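PDB 6JM7: ofchtiv-allosamidin from Ostrinia furnacalis, which is probably a family 18 chitinase that hydrolyses chitin, here in complex with the inhibitor allosamidin. Local coordinates for residues Pro248-Thr253 / Met343-Glu348. Sequence-based numbering, arbitrary orientation.
Sequences PFYGRT and MLWSIE
Trp345 O gathers the contact between Pro248-Thr253 and Met343-Glu348. Phe249 N donates an almost straight hydrogen bond to it (2.8 Å, 177° at the hydrogen), Pro248 CA adds a CA-H...O contact, and Tyr250 presents a ring edge, with CD1 3.2 Å from Trp345 O. The bond belongs to a parallel bridge between Pro248 and Trp345, a worked example of how neighbouring strands close at the C-terminal mouth of the TIM barrel of family 18 glycosidases.

Past the bridge, Phe249 lays one ring face against Leu344, whose CB stands 4.1 Å from the ring centroid in a CH-pi contact, while Leu344 CD2 touches the far end of the ring at CZ. With its CG anti to the carbonyl carbon (chi1 -77°), Phe249 also brings CD2 to 3.4 Å from Ser346 O. Cutting this side chain back to an alanine would probably take the ring off Leu344 CB and open a gap between the strand and helix 362-373.

Tyr250 CE1 meets the edge of the indole at Trp345 CD1 (3.8 Å), the two planes nearly perpendicular. A cis peptide joins Trp345 to Ser346, a non-proline cis bond, as in other family 18 chitinases, where the equivalent tryptophan lines the floor of the substrate cleft; Trp345 probably does the same. Ser346 CB then lies over one indole face, and its OG is tied to Glu348 OE2 (2.7 Å).

Outside these segments, Asp194 OD1 is hydrogen-bonded to Tyr250 OH and forms a salt bridge with Arg252 NE, and Tyr283 stacks on Tyr250. Helix 362-373 covers Phe249 and Leu344, while strand 5-11 flanks Met343 and Leu344, continuing the barrel beyond strand 341-345.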
loop_
_atom_site.group_PDB
_atom_site.type_symbol
_atom_site.label_atom_id
_atom_site.label_comp_id
_atom_site.label_asym_id
_atom_site.label_seq_id
_atom_site.Cartn_x
_atom_site.Cartn_y
_atom_site.Cartn_z
ATOM N N PRO A 248 2.211 -4.074 4.882
ATOM C CA PRO A 248 0.973 -4.779 4.511
ATOM C C PRO A 248 0.151 -5.247 5.698
ATOM O O PRO A 248 0.698 -5.783 6.665
ATOM C CB PRO A 248 1.497 -5.984 3.726
ATOM C CG PRO A 248 2.792 -6.325 4.463
ATOM C CD PRO A 248 3.365 -4.998 4.956
ATOM N N PHE A 249 -1.170 -5.097 5.611
ATOM C CA PHE A 249 -2.099 -5.705 6.559
ATOM C C PHE A 249 -2.733 -6.959 5.975
ATOM O O PHE A 249 -3.909 -7.248 6.221
ATOM C CB PHE A 249 -3.190 -4.709 6.954
ATOM C CG PHE A 249 -2.762 -3.652 7.950
ATOM C CD1 PHE A 249 -1.426 -3.392 8.231
ATOM C CD2 PHE A 249 -3.738 -2.907 8.606
ATOM C CE1 PHE A 249 -1.083 -2.404 9.160
ATOM C CE2 PHE A 249 -3.403 -1.930 9.526
ATOM C CZ PHE A 249 -2.073 -1.677 9.802
ATOM N N TYR A 250 -1.979 -7.676 5.156
ATOM C CA TYR A 250 -2.464 -8.854 4.467
ATOM C C TYR A 250 -1.270 -9.763 4.279
ATOM O O TYR A 250 -0.120 -9.358 4.457
ATOM C CB TYR A 250 -3.087 -8.502 3.112
ATOM C CG TYR A 250 -2.101 -7.875 2.148
ATOM C CD1 TYR A 250 -1.856 -6.509 2.173
ATOM C CD2 TYR A 250 -1.425 -8.649 1.204
ATOM C CE1 TYR A 250 -0.963 -5.921 1.292
ATOM C CE2 TYR A 250 -0.527 -8.066 0.318
ATOM C CZ TYR A 250 -0.305 -6.705 0.369
ATOM O OH TYR A 250 0.584 -6.122 -0.501
ATOM N N GLY A 251 -1.557 -11.000 3.904
ATOM C CA GLY A 251 -0.533 -11.940 3.515
ATOM C C GLY A 251 -0.825 -12.518 2.144
ATOM O O GLY A 251 -1.841 -12.208 1.516
ATOM N N ARG A 252 0.096 -13.360 1.695
ATOM C CA ARG A 252 -0.046 -14.006 0.401
ATOM C C ARG A 252 0.103 -15.506 0.575
ATOM O O ARG A 252 0.854 -15.979 1.431
ATOM C CB ARG A 252 0.950 -13.440 -0.624
ATOM C CG ARG A 252 0.694 -11.961 -0.899
ATOM C CD ARG A 252 1.413 -11.458 -2.142
ATOM N NE ARG A 252 0.795 -10.212 -2.598
ATOM C CZ ARG A 252 -0.325 -10.150 -3.316
ATOM N NH1 ARG A 252 -0.947 -11.257 -3.683
ATOM N NH2 ARG A 252 -0.820 -8.972 -3.677
ATOM N N THR A 253 -0.628 -16.256 -0.245
ATOM C CA THR A 253 -0.802 -17.679 -0.004
ATOM C C THR A 253 -0.397 -18.469 -1.238
ATOM O O THR A 253 -0.564 -18.016 -2.374
ATOM C CB THR A 253 -2.252 -18.029 0.379
ATOM O OG1 THR A 253 -3.082 -17.961 -0.784
ATOM C CG2 THR A 253 -2.805 -17.085 1.449
ATOM N N MET A 343 3.019 3.869 5.794
ATOM C CA MET A 343 1.815 3.751 4.983
ATOM C C MET A 343 1.350 2.305 5.058
ATOM O O MET A 343 2.173 1.391 5.096
ATOM C CB MET A 343 2.101 4.150 3.524
ATOM C CG MET A 343 1.146 3.582 2.491
ATOM S SD MET A 343 1.721 4.004 0.830
ATOM C CE MET A 343 2.765 2.600 0.452
ATOM N N LEU A 344 0.041 2.086 5.125
ATOM C CA LEU A 344 -0.460 0.723 5.229
ATOM C C LEU A 344 -1.503 0.433 4.162
ATOM O O LEU A 344 -2.401 1.246 3.910
ATOM C CB LEU A 344 -1.037 0.461 6.613
ATOM C CG LEU A 344 -2.011 1.544 7.062
ATOM C CD1 LEU A 344 -3.454 1.147 6.789
ATOM C CD2 LEU A 344 -1.766 1.826 8.523
ATOM N N TRP A 345 -1.360 -0.725 3.529
ATOM C CA TRP A 345 -2.408 -1.319 2.711
ATOM C C TRP A 345 -2.881 -2.578 3.417
ATOM O O TRP A 345 -2.136 -3.560 3.475
ATOM C CB TRP A 345 -1.916 -1.683 1.308
ATOM C CG TRP A 345 -3.084 -2.133 0.520
ATOM C CD1 TRP A 345 -3.621 -3.390 0.487
ATOM C CD2 TRP A 345 -3.947 -1.304 -0.264
ATOM N NE1 TRP A 345 -4.753 -3.394 -0.296
ATOM C CE2 TRP A 345 -4.971 -2.126 -0.768
ATOM C CE3 TRP A 345 -3.945 0.053 -0.594
ATOM C CZ2 TRP A 345 -5.976 -1.637 -1.597
ATOM C CZ3 TRP A 345 -4.935 0.537 -1.411
ATOM C CH2 TRP A 345 -5.942 -0.305 -1.906
ATOM N N SER A 346 -4.111 -2.583 3.931
ATOM C CA SER A 346 -5.047 -1.470 3.978
ATOM C C SER A 346 -5.826 -1.631 5.294
ATOM O O SER A 346 -5.790 -2.702 5.912
ATOM C CB SER A 346 -5.980 -1.478 2.764
ATOM O OG SER A 346 -6.558 -2.762 2.606
ATOM N N ILE A 347 -6.507 -0.569 5.732
ATOM C CA ILE A 347 -7.043 -0.556 7.093
ATOM C C ILE A 347 -8.118 -1.624 7.285
ATOM O O ILE A 347 -8.245 -2.193 8.376
ATOM C CB ILE A 347 -7.556 0.861 7.440
ATOM C CG1 ILE A 347 -7.846 0.977 8.942
ATOM C CG2 ILE A 347 -8.771 1.260 6.593
ATOM C CD1 ILE A 347 -8.168 2.409 9.422
ATOM N N GLU A 348 -8.868 -1.953 6.232
ATOM C CA GLU A 348 -9.998 -2.862 6.365
ATOM C C GLU A 348 -9.589 -4.315 6.574
ATOM O O GLU A 348 -10.481 -5.139 6.809
ATOM C CB GLU A 348 -10.920 -2.744 5.141
ATOM C CG GLU A 348 -10.286 -3.256 3.848
ATOM C CD GLU A 348 -9.554 -2.189 3.061
ATOM O OE1 GLU A 348 -9.312 -1.079 3.591
ATOM O OE2 GLU A 348 -9.186 -2.466 1.903
#